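Aspartate aminotransferase (Plasmodium falciparum, PDB 3K7Y) probably catalyses the reversible transfer of the amino group of L-aspartate to 2-oxoglutarate, giving oxaloacetate and L-glutamate, with pyridoxal 5'-phosphate as cofactor. Local coordinates at residues A[21-26]-A[372-377]; A[366-371]-A[396-401]; A[343-348]-A[356-361]; A[123-128]-A[142-147]. One frame throughout, in Å; residues are numbered along the deposited sequence.

Contact 1. Residues A[21-26]-A[372-377]; sequences REFKED and HIYIIN
Tyr-374 lays its ring against the C-terminal turn of helix 15-23, where Phe-23 and Glu-22 meet it, and this is the tightly packed part of the contact. The CA of Phe-23 sits over one face of the tyrosine ring, 4.1 Å from the Tyr-374 centroid, as a CH-pi contact. The two aromatic rings then meet rim to rim, with centroids 5.9 Å apart and planes at 43°, neither lying over the other. Glu-22 crosses the tyrosine at about a right angle: chi1 of -176° sets its CG anti to the backbone N, beside ring atoms CD2 and CE2 of Tyr-374. A glutamate suits this place because its methylenes can pack on carbon while the residue as a whole stays partly exposed.

The other end is loose. Asp-26 OD2 stands 4.0 Å from His-372 CD2, with the carboxylate and imidazole planes nearly parallel (10° apart) and no bond between them, and the aspartate is exposed; the same OD2 makes a weak hydrogen bond to Cys-28 N. Lys-31 NZ ties down Phe-23 O and Asp-26 O, and Tyr-374 pairs through its backbone with Ile-32 in a two-stranded parallel sheet. Across the two segments cohesion is therefore aromatic and apolar, while the carboxylate of Asp-26, its OD2 4.1 Å from His-372 NE2, might favour a protonated imidazole.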
loop_
_atom_site.group_PDB
_atom_site.type_symbol
_atom_site.label_atom_id
_atom_site.label_comp_id
_atom_site.label_asym_id
_atom_site.label_seq_id
_atom_site.Cartn_x
_atom_site.Cartn_y
_atom_site.Cartn_z
ATOM N N ARG A 21 11.304 8.670 18.441
ATOM C CA ARG A 21 10.682 8.994 19.716
ATOM C C ARG A 21 11.504 10.094 20.354
ATOM O O ARG A 21 11.039 11.225 20.490
ATOM C CB ARG A 21 10.627 7.764 20.649
ATOM C CG ARG A 21 9.393 6.865 20.462
ATOM C CD ARG A 21 9.246 5.816 21.569
ATOM N NE ARG A 21 7.913 5.201 21.557
ATOM C CZ ARG A 21 7.416 4.422 22.522
ATOM N NH1 ARG A 21 8.136 4.141 23.605
ATOM N NH2 ARG A 21 6.188 3.922 22.407
ATOM N N GLU A 22 12.748 9.760 20.685
ATOM C CA GLU A 22 13.628 10.650 21.430
ATOM C C GLU A 22 13.782 12.084 20.874
ATOM O O GLU A 22 13.799 13.046 21.655
ATOM C CB GLU A 22 14.992 9.985 21.664
ATOM C CG GLU A 22 15.968 10.795 22.527
ATOM C CD GLU A 22 15.393 11.251 23.871
ATOM O OE1 GLU A 22 16.181 11.342 24.843
ATOM O OE2 GLU A 22 14.175 11.521 23.972
ATOM N N PHE A 23 13.888 12.238 19.554
ATOM C CA PHE A 23 14.058 13.579 19.004
ATOM C C PHE A 23 12.920 14.489 19.472
ATOM O O PHE A 23 13.162 15.552 20.036
ATOM C CB PHE A 23 14.200 13.580 17.476
ATOM C CG PHE A 23 14.361 14.961 16.879
ATOM C CD1 PHE A 23 14.821 16.032 17.653
ATOM C CD2 PHE A 23 14.081 15.186 15.542
ATOM C CE1 PHE A 23 14.968 17.304 17.119
ATOM C CE2 PHE A 23 14.228 16.460 14.996
ATOM C CZ PHE A 23 14.677 17.520 15.791
ATOM N N LYS A 24 11.684 14.048 19.283
ATOM C CA LYS A 24 10.526 14.875 19.624
ATOM C C LYS A 24 9.910 14.530 20.994
ATOM O O LYS A 24 8.688 14.536 21.144
ATOM C CB LYS A 24 9.474 14.793 18.504
ATOM C CG LYS A 24 9.951 15.291 17.127
ATOM C CD LYS A 24 9.558 16.754 16.868
ATOM C CE LYS A 24 10.260 17.343 15.635
ATOM N NZ LYS A 24 9.877 16.700 14.348
ATOM N N GLU A 25 10.753 14.240 21.987
ATOM C CA GLU A 25 10.278 13.880 23.333
ATOM C C GLU A 25 10.916 14.714 24.462
ATOM O O GLU A 25 10.662 14.464 25.644
ATOM C CB GLU A 25 10.468 12.374 23.598
ATOM C CG GLU A 25 9.924 11.889 24.957
ATOM C CD GLU A 25 10.596 10.620 25.470
ATOM O OE1 GLU A 25 11.297 10.688 26.508
ATOM O OE2 GLU A 25 10.419 9.555 24.836
ATOM N N ASP A 26 11.739 15.701 24.111
ATOM C CA ASP A 26 12.322 16.571 25.133
ATOM C C ASP A 26 12.017 18.058 24.919
ATOM O O ASP A 26 11.645 18.478 23.816
ATOM C CB ASP A 26 13.828 16.336 25.275
ATOM C CG ASP A 26 14.398 16.959 26.552
ATOM O OD1 ASP A 26 14.068 16.471 27.660
ATOM O OD2 ASP A 26 15.178 17.942 26.445
ATOM N N HIS A 372 21.907 18.102 22.964
ATOM C CA HIS A 372 20.621 17.787 22.360
ATOM C C HIS A 372 20.721 17.395 20.886
ATOM O O HIS A 372 19.985 17.883 20.022
ATOM C CB HIS A 372 19.593 18.868 22.723
ATOM C CG HIS A 372 19.497 19.100 24.202
ATOM N ND1 HIS A 372 20.135 20.148 24.834
ATOM C CD2 HIS A 372 18.908 18.371 25.182
ATOM C CE1 HIS A 372 19.916 20.076 26.137
ATOM N NE2 HIS A 372 19.171 19.008 26.374
ATOM N N ILE A 373 21.635 16.458 20.634
ATOM C CA ILE A 373 21.894 15.942 19.284
ATOM C C ILE A 373 21.650 14.430 19.136
ATOM O O ILE A 373 22.210 13.624 19.888
ATOM C CB ILE A 373 23.322 16.294 18.795
ATOM C CG1 ILE A 373 23.664 15.425 17.578
ATOM C CG2 ILE A 373 24.347 16.183 19.925
ATOM C CD1 ILE A 373 25.111 15.023 17.445
ATOM N N TYR A 374 20.831 14.055 18.152
ATOM C CA TYR A 374 20.433 12.648 17.964
ATOM C C TYR A 374 20.962 11.995 16.675
ATOM O O TYR A 374 20.958 12.590 15.599
ATOM C CB TYR A 374 18.907 12.462 18.127
ATOM C CG TYR A 374 18.369 13.172 19.342
ATOM C CD1 TYR A 374 17.822 14.449 19.236
ATOM C CD2 TYR A 374 18.442 12.589 20.606
ATOM C CE1 TYR A 374 17.342 15.128 20.361
ATOM C CE2 TYR A 374 17.968 13.260 21.750
ATOM C CZ TYR A 374 17.418 14.530 21.617
ATOM O OH TYR A 374 16.936 15.212 22.721
ATOM N N ILE A 375 21.379 10.742 16.827
ATOM C CA ILE A 375 22.252 10.028 15.897
ATOM C C ILE A 375 21.915 8.540 16.049
ATOM O O ILE A 375 21.545 8.120 17.133
ATOM C CB ILE A 375 23.723 10.295 16.309
ATOM C CG1 ILE A 375 24.684 9.225 15.799
ATOM C CG2 ILE A 375 23.824 10.342 17.835
ATOM C CD1 ILE A 375 25.854 8.955 16.736
ATOM N N ILE A 376 22.032 7.745 14.990
ATOM C CA ILE A 376 21.707 6.317 15.108
ATOM C C ILE A 376 22.755 5.533 15.939
ATOM O O ILE A 376 23.942 5.859 15.953
ATOM C CB ILE A 376 21.435 5.639 13.724
ATOM C CG1 ILE A 376 20.402 6.431 12.912
ATOM C CG2 ILE A 376 20.975 4.184 13.881
ATOM C CD1 ILE A 376 21.029 7.292 11.760
ATOM N N ASN A 377 22.278 4.503 16.635
ATOM C CA ASN A 377 23.088 3.618 17.497
ATOM C C ASN A 377 24.381 3.084 16.900
ATOM O O ASN A 377 25.292 2.714 17.647
ATOM C CB ASN A 377 22.242 2.413 17.946
ATOM C CG ASN A 377 20.946 2.834 18.603
ATOM O OD1 ASN A 377 19.859 2.729 18.003
ATOM N ND2 ASN A 377 21.050 3.358 19.833
#

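Contact 2. Residues A[366-371]-A[396-401]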
loop_
_atom_site.group_PDB
_atom_site.type_symbol
_atom_site.label_atom_id
_atom_site.label_comp_id
_atom_site.label_asym_id
_atom_site.label_seq_id
_atom_site.Cartn_x
_atom_site.Cartn_y
_atom_site.Cartn_z
ATOM N N GLU A 366 24.899 7.610 23.083
ATOM C CA GLU A 366 23.974 7.872 24.179
ATOM C C GLU A 366 24.481 9.001 25.063
ATOM O O GLU A 366 23.757 9.499 25.921
ATOM C CB GLU A 366 23.695 6.589 24.985
ATOM C CG GLU A 366 22.226 6.394 25.421
ATOM C CD GLU A 366 21.227 6.453 24.246
ATOM O OE1 GLU A 366 20.149 7.058 24.425
ATOM O OE2 GLU A 366 21.513 5.911 23.146
ATOM N N HIS A 367 25.727 9.407 24.849
ATOM C CA HIS A 367 26.262 10.570 25.542
ATOM C C HIS A 367 26.026 11.831 24.730
ATOM O O HIS A 367 26.037 12.934 25.267
ATOM C CB HIS A 367 27.758 10.427 25.849
ATOM C CG HIS A 367 28.171 11.155 27.086
ATOM N ND1 HIS A 367 27.856 12.483 27.305
ATOM C CD2 HIS A 367 28.825 10.735 28.195
ATOM C CE1 HIS A 367 28.316 12.853 28.488
ATOM N NE2 HIS A 367 28.907 11.811 29.050
ATOM N N LEU A 368 25.823 11.660 23.432
ATOM C CA LEU A 368 25.575 12.776 22.546
ATOM C C LEU A 368 24.156 13.269 22.707
ATOM O O LEU A 368 23.744 14.213 22.033
ATOM C CB LEU A 368 25.795 12.356 21.094
ATOM C CG LEU A 368 27.133 12.612 20.384
ATOM C CD1 LEU A 368 27.044 12.151 18.938
ATOM C CD2 LEU A 368 27.547 14.077 20.437
ATOM N N LYS A 369 23.405 12.610 23.585
ATOM C CA LYS A 369 22.012 12.968 23.838
ATOM C C LYS A 369 21.857 13.869 25.059
ATOM O O LYS A 369 20.885 14.614 25.137
ATOM C CB LYS A 369 21.126 11.723 23.920
ATOM C CG LYS A 369 20.905 11.085 22.549
ATOM C CD LYS A 369 20.117 9.773 22.568
ATOM C CE LYS A 369 19.999 9.219 21.141
ATOM N NZ LYS A 369 19.998 7.729 21.055
ATOM N N THR A 370 22.829 13.832 25.980
ATOM C CA THR A 370 22.866 14.769 27.123
ATOM C C THR A 370 22.983 16.200 26.596
ATOM O O THR A 370 22.452 17.147 27.180
ATOM C CB THR A 370 23.994 14.463 28.174
ATOM O OG1 THR A 370 25.245 15.017 27.751
ATOM C CG2 THR A 370 24.170 12.968 28.407
ATOM N N HIS A 371 23.702 16.337 25.491
ATOM C CA HIS A 371 23.602 17.498 24.626
ATOM C C HIS A 371 22.494 17.133 23.643
ATOM O O HIS A 371 22.151 15.958 23.496
ATOM C CB HIS A 371 24.927 17.719 23.914
ATOM C CG HIS A 371 26.112 17.397 24.765
ATOM N ND1 HIS A 371 26.581 18.260 25.728
ATOM C CD2 HIS A 371 26.899 16.298 24.826
ATOM C CE1 HIS A 371 27.624 17.718 26.330
ATOM N NE2 HIS A 371 27.838 16.528 25.802
ATOM N N ASP A 396 32.095 20.422 18.042
ATOM C CA ASP A 396 32.534 20.598 19.411
ATOM C C ASP A 396 32.051 19.443 20.289
ATOM O O ASP A 396 32.864 18.675 20.795
ATOM C CB ASP A 396 32.057 21.946 19.956
ATOM C CG ASP A 396 32.469 22.179 21.394
ATOM O OD1 ASP A 396 33.263 21.389 21.959
ATOM O OD2 ASP A 396 31.986 23.170 21.964
ATOM N N LYS A 397 30.739 19.299 20.440
ATOM C CA LYS A 397 30.183 18.281 21.328
ATOM C C LYS A 397 30.669 16.849 21.058
ATOM O O LYS A 397 30.794 16.052 21.994
ATOM C CB LYS A 397 28.655 18.339 21.341
ATOM C CG LYS A 397 28.060 19.554 22.081
ATOM C CD LYS A 397 28.654 19.729 23.477
ATOM C CE LYS A 397 28.095 20.948 24.188
ATOM N NZ LYS A 397 28.551 22.226 23.573
ATOM N N ILE A 398 30.946 16.541 19.786
ATOM C CA ILE A 398 31.485 15.246 19.359
ATOM C C ILE A 398 32.866 15.019 19.934
ATOM O O ILE A 398 33.187 13.933 20.411
ATOM C CB ILE A 398 31.590 15.164 17.824
ATOM C CG1 ILE A 398 30.232 14.815 17.202
ATOM C CG2 ILE A 398 32.625 14.117 17.408
ATOM C CD1 ILE A 398 30.276 14.589 15.690
ATOM N N CYS A 399 33.689 16.057 19.863
ATOM C CA CYS A 399 35.034 16.010 20.401
ATOM C C CYS A 399 34.958 15.999 21.920
ATOM O O CYS A 399 35.478 15.089 22.555
ATOM C CB CYS A 399 35.846 17.197 19.883
ATOM S SG CYS A 399 36.069 17.198 18.058
ATOM N N LEU A 400 34.280 16.994 22.493
ATOM C CA LEU A 400 34.063 17.075 23.944
ATOM C C LEU A 400 33.662 15.708 24.447
ATOM O O LEU A 400 34.257 15.144 25.383
ATOM C CB LEU A 400 32.943 18.080 24.267
ATOM C CG LEU A 400 32.803 18.581 25.711
ATOM C CD1 LEU A 400 31.938 19.844 25.771
ATOM C CD2 LEU A 400 32.256 17.510 26.639
ATOM N N SER A 401 32.646 15.179 23.780
ATOM C CA SER A 401 32.090 13.910 24.150
ATOM C C SER A 401 33.075 12.776 23.944
ATOM O O SER A 401 33.150 11.851 24.758
ATOM C CB SER A 401 30.850 13.644 23.364
ATOM O OG SER A 401 30.095 12.746 24.112
#
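The C-terminal helix 390-403 presents Lys-397 and Ser-401 to the irregular loop 366-371 that leads into strand 373-374. The main meeting is that of Lys-397 with His-371. A bend at chi2 (-50°) brings Lys-397 CD over one face of the imidazole, 3.6 Å from the His-371 centroid and 20° off its normal, a CH-pi contact. Thr-370 OG1 lies over the opposite face, leaving the flat ring between a methylene and a hydroxyl. A lysine fits here because its aliphatic part can cover the ring while its NZ reaches on toward Asp-396, in a long salt bridge.

Deeper in, Leu-368 supplies the apolar plug: its CD2 approaches Ile-398 CG1 at 4.3 Å, and Ile-398 in turn rests on Phe-328 and Leu-332 of helix 304-335. At the far end small Ser-401 lets His-367 come close, OG to CB 3.7 Å. Such a connecting loop, packed on the last helix, belongs to the small domain of class I aminotransferases.

Contact 3. Residues A[343-348]-A[356-361]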
loop_
_atom_site.group_PDB
_atom_site.type_symbol
_atom_site.label_atom_id
_atom_site.label_comp_id
_atom_site.label_asym_id
_atom_site.label_seq_id
_atom_site.Cartn_x
_atom_site.Cartn_y
_atom_site.Cartn_z
ATOM N N TYR A 343 42.548 11.711 15.644
ATOM C CA TYR A 343 41.792 10.881 14.696
ATOM C C TYR A 343 41.915 11.369 13.257
ATOM O O TYR A 343 41.892 12.564 12.996
ATOM C CB TYR A 343 40.307 10.874 15.059
ATOM C CG TYR A 343 39.979 10.262 16.395
ATOM C CD1 TYR A 343 39.968 8.870 16.571
ATOM C CD2 TYR A 343 39.651 11.070 17.488
ATOM C CE1 TYR A 343 39.656 8.298 17.810
ATOM C CE2 TYR A 343 39.331 10.509 18.732
ATOM C CZ TYR A 343 39.337 9.123 18.882
ATOM O OH TYR A 343 39.032 8.575 20.104
ATOM N N ASP A 344 42.016 10.445 12.314
ATOM C CA ASP A 344 42.005 10.841 10.914
ATOM C C ASP A 344 40.557 10.958 10.409
ATOM O O ASP A 344 39.887 9.947 10.144
ATOM C CB ASP A 344 42.840 9.880 10.048
ATOM C CG ASP A 344 43.028 10.383 8.621
ATOM O OD1 ASP A 344 42.637 11.536 8.336
ATOM O OD2 ASP A 344 43.566 9.625 7.786
ATOM N N TRP A 345 40.084 12.198 10.288
ATOM C CA TRP A 345 38.732 12.454 9.810
ATOM C C TRP A 345 38.647 12.535 8.290
ATOM O O TRP A 345 37.551 12.664 7.743
ATOM C CB TRP A 345 38.171 13.738 10.417
ATOM C CG TRP A 345 38.038 13.691 11.899
ATOM C CD1 TRP A 345 38.838 14.325 12.812
ATOM C CD2 TRP A 345 37.048 12.976 12.660
ATOM N NE1 TRP A 345 38.408 14.054 14.089
ATOM C CE2 TRP A 345 37.315 13.227 14.027
ATOM C CE3 TRP A 345 35.965 12.146 12.320
ATOM C CZ2 TRP A 345 36.535 12.678 15.057
ATOM C CZ3 TRP A 345 35.190 11.603 13.344
ATOM C CH2 TRP A 345 35.483 11.870 14.699
ATOM N N ASN A 346 39.791 12.456 7.609
ATOM C CA ASN A 346 39.830 12.585 6.148
ATOM C C ASN A 346 39.197 11.389 5.406
ATOM O O ASN A 346 38.794 11.503 4.241
ATOM C CB ASN A 346 41.273 12.799 5.687
ATOM C CG ASN A 346 41.413 13.968 4.727
ATOM O OD1 ASN A 346 41.749 15.075 5.139
ATOM N ND2 ASN A 346 41.155 13.730 3.444
ATOM N N VAL A 347 39.092 10.258 6.097
ATOM C CA VAL A 347 38.681 9.013 5.476
ATOM C C VAL A 347 37.164 8.877 5.360
ATOM O O VAL A 347 36.658 7.900 4.804
ATOM C CB VAL A 347 39.236 7.802 6.231
ATOM C CG1 VAL A 347 39.306 6.604 5.282
ATOM C CG2 VAL A 347 40.612 8.114 6.809
ATOM N N TYR A 348 36.435 9.854 5.875
ATOM C CA TYR A 348 34.991 9.781 5.840
ATOM C C TYR A 348 34.424 10.707 4.788
ATOM O O TYR A 348 33.203 10.817 4.645
ATOM C CB TYR A 348 34.404 10.173 7.188
ATOM C CG TYR A 348 34.866 9.366 8.367
ATOM C CD1 TYR A 348 34.204 8.214 8.743
ATOM C CD2 TYR A 348 35.942 9.778 9.121
ATOM C CE1 TYR A 348 34.613 7.480 9.817
ATOM C CE2 TYR A 348 36.372 9.042 10.205
ATOM C CZ TYR A 348 35.697 7.892 10.550
ATOM O OH TYR A 348 36.117 7.159 11.640
ATOM N N SER A 356 26.666 9.969 6.430
ATOM C CA SER A 356 28.020 9.480 6.635
ATOM C C SER A 356 27.939 8.370 7.679
ATOM O O SER A 356 26.969 8.305 8.435
ATOM C CB SER A 356 28.962 10.600 7.076
ATOM O OG SER A 356 29.514 11.259 5.950
ATOM N N PHE A 357 28.936 7.490 7.696
ATOM C CA PHE A 357 28.945 6.344 8.588
ATOM C C PHE A 357 30.258 6.342 9.367
ATOM O O PHE A 357 31.329 6.111 8.790
ATOM C CB PHE A 357 28.788 5.062 7.770
ATOM C CG PHE A 357 28.632 3.801 8.595
ATOM C CD1 PHE A 357 27.734 3.741 9.656
ATOM C CD2 PHE A 357 29.347 2.653 8.259
ATOM C CE1 PHE A 357 27.589 2.566 10.398
ATOM C CE2 PHE A 357 29.205 1.478 8.990
ATOM C CZ PHE A 357 28.328 1.432 10.060
ATOM N N VAL A 358 30.176 6.619 10.669
ATOM C CA VAL A 358 31.358 6.714 11.521
ATOM C C VAL A 358 31.253 5.702 12.670
ATOM O O VAL A 358 30.784 6.053 13.758
ATOM C CB VAL A 358 31.511 8.166 12.086
ATOM C CG1 VAL A 358 32.802 8.342 12.912
ATOM C CG2 VAL A 358 31.464 9.185 10.966
ATOM N N PRO A 359 31.670 4.440 12.442
ATOM C CA PRO A 359 31.479 3.439 13.503
ATOM C C PRO A 359 31.940 3.924 14.875
ATOM O O PRO A 359 31.249 3.708 15.881
ATOM C CB PRO A 359 32.306 2.246 13.008
ATOM C CG PRO A 359 32.170 2.322 11.512
ATOM C CD PRO A 359 32.136 3.818 11.185
ATOM N N LEU A 360 33.069 4.619 14.899
ATOM C CA LEU A 360 33.600 5.213 16.125
ATOM C C LEU A 360 32.547 5.871 17.038
ATOM O O LEU A 360 32.666 5.841 18.266
ATOM C CB LEU A 360 34.680 6.226 15.769
ATOM C CG LEU A 360 35.386 6.698 17.025
ATOM C CD1 LEU A 360 36.248 5.568 17.592
ATOM C CD2 LEU A 360 36.189 7.963 16.765
ATOM N N LEU A 361 31.524 6.458 16.426
ATOM C CA LEU A 361 30.498 7.208 17.156
ATOM C C LEU A 361 29.475 6.319 17.871
ATOM O O LEU A 361 28.800 6.762 18.808
ATOM C CB LEU A 361 29.805 8.222 16.230
ATOM C CG LEU A 361 30.415 9.629 16.066
ATOM C CD1 LEU A 361 31.896 9.685 16.332
ATOM C CD2 LEU A 361 30.135 10.217 14.703
#
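Leu-360 pushes its CD2 methyl onto the face of the Tyr-343 ring, 4.0 Å from the centroid of Tyr-343 and 24° off the normal, a CH-pi contact made offset toward the CE1 side. The same methyl brushes the Trp-345 indole at CH2, filling the notch between the two aromatic groups. The Tyr-343 CB in turn lies over one face of that indole.

The second bump is Val-358, whose forked shape suits a junction of two rings. With chi1 at -176°, CG1 stands anti to the backbone N and reaches both aromatic neighbours: it meets the indole at its edge, 4.1 Å from Trp-345 CZ3, and lies 3.7 Å from Tyr-348 OH. The other branch, CG2, touches Tyr-348 CD1 at 3.7 Å. Beside it the carbonyl O of Phe-357 lies in the plane of the Tyr-348 ring, at the edge where C-H groups point outward; its hydrogen bond comes from Gln-351 NE2.

Within the loop that carries the rings, Asp-344 OD1 accepts from Asn-346 N at 3.1 Å, an Asx turn at the start of the 3-10 segment 346-348. Phe-329 of helix 304-335 and Leu-402 of helix 390-403 also pack against these side chains. The aromatic loop thus packs on the end of strand 355-357 and the turn beyond it, an arrangement belonging to the small domain of the class I aminotransferase fold.

Contact 4. Residues A[123-128]-A[142-147]; sequences ETLYVT and RGFNLK
Strands 124-128 and 145-147 run parallel, their short axes 25° apart in direction and 4.9 Å at closest approach, and their backbones join in the parallel pattern in which one residue bonds to two across the gap: Leu-125 N donates to Asn-145 O at 2.9 Å, and Leu-125 O accepts from Lys-147 N at 3.0 Å. The ladder is extended by Asn-145 N to Glu-123 O and by Val-127 N to Lys-147 O.

Among the side chains, Leu-125 CG lies anti to the carbonyl carbon (chi1 -72°), and CD1 goes on over one face of the Phe-144 ring, 3.5 Å from its centroid, a CH-pi contact that suits a branched aliphatic beside a buried aromatic. Further along, Val-127 CB meets Leu-146 CD1 at 4.0 Å. On the other face Tyr-126 and Lys-147 lie side by side, pointing the same way; the lysine methylenes, from CB to CD, follow the tyrosine ring while the amino group leads away. Thr-124 CG2 packs there on Asn-145.

Helix 133-140 links the strands as a beta-alpha-beta unit, and with helix 105-118 it packs on the Leu-125 side, where Lys-118 makes a cation-pi contact with Phe-144. Strand 176-179 continues the sheet beyond 124-128.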
loop_
_atom_site.group_PDB
_atom_site.type_symbol
_atom_site.label_atom_id
_atom_site.label_comp_id
_atom_site.label_asym_id
_atom_site.label_seq_id
_atom_site.Cartn_x
_atom_site.Cartn_y
_atom_site.Cartn_z
ATOM N N GLU A 123 15.075 -20.320 -0.586
ATOM C CA GLU A 123 15.140 -20.645 0.831
ATOM C C GLU A 123 16.100 -19.749 1.603
ATOM O O GLU A 123 16.019 -19.641 2.833
ATOM C CB GLU A 123 15.537 -22.109 1.015
ATOM C CG GLU A 123 15.151 -22.664 2.369
ATOM C CD GLU A 123 15.665 -24.069 2.581
ATOM O OE1 GLU A 123 16.540 -24.263 3.471
ATOM O OE2 GLU A 123 15.193 -24.979 1.853
ATOM N N THR A 124 16.990 -19.091 0.867
ATOM C CA THR A 124 18.133 -18.417 1.441
ATOM C C THR A 124 18.382 -17.150 0.657
ATOM O O THR A 124 18.315 -17.164 -0.573
ATOM C CB THR A 124 19.365 -19.304 1.275
ATOM O OG1 THR A 124 19.179 -20.136 0.117
ATOM C CG2 THR A 124 19.575 -20.202 2.490
ATOM N N LEU A 125 18.676 -16.056 1.362
ATOM C CA LEU A 125 19.005 -14.757 0.737
ATOM C C LEU A 125 20.276 -14.203 1.323
ATOM O O LEU A 125 20.434 -14.166 2.542
ATOM C CB LEU A 125 17.892 -13.726 0.945
ATOM C CG LEU A 125 16.586 -13.913 0.168
ATOM C CD1 LEU A 125 15.437 -13.672 1.089
ATOM C CD2 LEU A 125 16.480 -13.007 -1.043
ATOM N N TYR A 126 21.178 -13.779 0.446
ATOM C CA TYR A 126 22.395 -13.127 0.872
ATOM C C TYR A 126 22.262 -11.607 0.886
ATOM O O TYR A 126 21.632 -10.993 0.000
ATOM C CB TYR A 126 23.573 -13.578 0.020
ATOM C CG TYR A 126 23.859 -15.045 0.215
ATOM C CD1 TYR A 126 24.613 -15.502 1.303
ATOM C CD2 TYR A 126 23.359 -15.979 -0.676
ATOM C CE1 TYR A 126 24.856 -16.849 1.487
ATOM C CE2 TYR A 126 23.595 -17.327 -0.500
ATOM C CZ TYR A 126 24.340 -17.762 0.577
ATOM O OH TYR A 126 24.532 -19.123 0.715
ATOM N N VAL A 127 22.856 -11.011 1.914
ATOM C CA VAL A 127 22.780 -9.585 2.111
ATOM C C VAL A 127 24.197 -9.105 2.439
ATOM O O VAL A 127 24.956 -9.842 3.052
ATOM C CB VAL A 127 21.720 -9.280 3.200
ATOM C CG1 VAL A 127 22.340 -9.100 4.556
ATOM C CG2 VAL A 127 20.930 -8.078 2.841
ATOM N N THR A 128 24.596 -7.916 1.998
ATOM C CA THR A 128 25.992 -7.492 2.250
ATOM C C THR A 128 26.108 -6.920 3.657
ATOM O O THR A 128 25.200 -6.234 4.118
ATOM C CB THR A 128 26.565 -6.470 1.194
ATOM O OG1 THR A 128 25.758 -5.283 1.135
ATOM C CG2 THR A 128 26.652 -7.083 -0.192
ATOM N N ARG A 142 9.693 -13.440 7.305
ATOM C CA ARG A 142 8.969 -14.444 6.482
ATOM C C ARG A 142 9.708 -15.751 6.254
ATOM O O ARG A 142 9.474 -16.450 5.264
ATOM C CB ARG A 142 8.358 -13.879 5.193
ATOM C CG ARG A 142 9.213 -12.992 4.372
ATOM C CD ARG A 142 8.336 -12.132 3.474
ATOM N NE ARG A 142 8.139 -10.804 4.034
ATOM C CZ ARG A 142 7.410 -9.846 3.464
ATOM N NH1 ARG A 142 6.778 -10.064 2.314
ATOM N NH2 ARG A 142 7.294 -8.666 4.061
ATOM N N GLY A 143 10.567 -16.089 7.211
ATOM C CA GLY A 143 11.226 -17.392 7.268
ATOM C C GLY A 143 12.094 -17.765 6.075
ATOM O O GLY A 143 11.957 -18.867 5.522
ATOM N N PHE A 144 12.952 -16.836 5.655
ATOM C CA PHE A 144 14.036 -17.144 4.748
ATOM C C PHE A 144 15.256 -17.311 5.658
ATOM O O PHE A 144 15.259 -16.807 6.788
ATOM C CB PHE A 144 14.341 -15.951 3.847
ATOM C CG PHE A 144 13.357 -15.708 2.725
ATOM C CD1 PHE A 144 13.390 -16.477 1.570
ATOM C CD2 PHE A 144 12.471 -14.621 2.780
ATOM C CE1 PHE A 144 12.512 -16.209 0.528
ATOM C CE2 PHE A 144 11.587 -14.345 1.738
ATOM C CZ PHE A 144 11.604 -15.137 0.624
ATOM N N ASN A 145 16.289 -18.007 5.178
ATOM C CA ASN A 145 17.574 -18.004 5.860
ATOM C C ASN A 145 18.218 -16.739 5.434
ATOM O O ASN A 145 18.247 -16.448 4.252
ATOM C CB ASN A 145 18.464 -19.149 5.406
ATOM C CG ASN A 145 17.921 -20.498 5.787
ATOM O OD1 ASN A 145 17.295 -20.657 6.845
ATOM N ND2 ASN A 145 18.152 -21.490 4.923
ATOM N N LEU A 146 18.712 -15.965 6.387
ATOM C CA LEU A 146 19.432 -14.747 6.050
ATOM C C LEU A 146 20.905 -14.971 6.298
ATOM O O LEU A 146 21.312 -15.281 7.435
ATOM C CB LEU A 146 18.944 -13.527 6.852
ATOM C CG LEU A 146 19.666 -12.226 6.457
ATOM C CD1 LEU A 146 19.257 -11.785 5.059
ATOM C CD2 LEU A 146 19.443 -11.085 7.448
ATOM N N LYS A 147 21.697 -14.814 5.236
ATOM C CA LYS A 147 23.144 -14.936 5.350
ATOM C C LYS A 147 23.847 -13.668 4.906
ATOM O O LYS A 147 23.326 -12.937 4.050
ATOM C CB LYS A 147 23.639 -16.155 4.587
ATOM C CG LYS A 147 23.186 -17.448 5.231
ATOM C CD LYS A 147 23.462 -18.656 4.366
ATOM C CE LYS A 147 23.210 -19.896 5.174
ATOM N NZ LYS A 147 23.870 -19.763 6.507
#

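Along the chain, contact 4 closes first, then contact 3, and both are nested inside the long loop closed by contact 1, whose segments alternate with those of contact 2. Contacts 1 and 2 are neighbours, their centres about 12 Å apart, joined where loop 366-371 runs into strand 373-374. Contact 3 lies about 15 Å from contact 2, centre to centre, and Leu-402 of helix 390-403 packs on it; Ile-375 touches Leu-361, tying it to contact 1. Contact 4 stands apart in the large mixed sheet, about 30 Å or more from the other centres. Contacts 1 to 3 lie in what corresponds to the small domain of class I aminotransferases, contact 4 in the large, cofactor-binding domain.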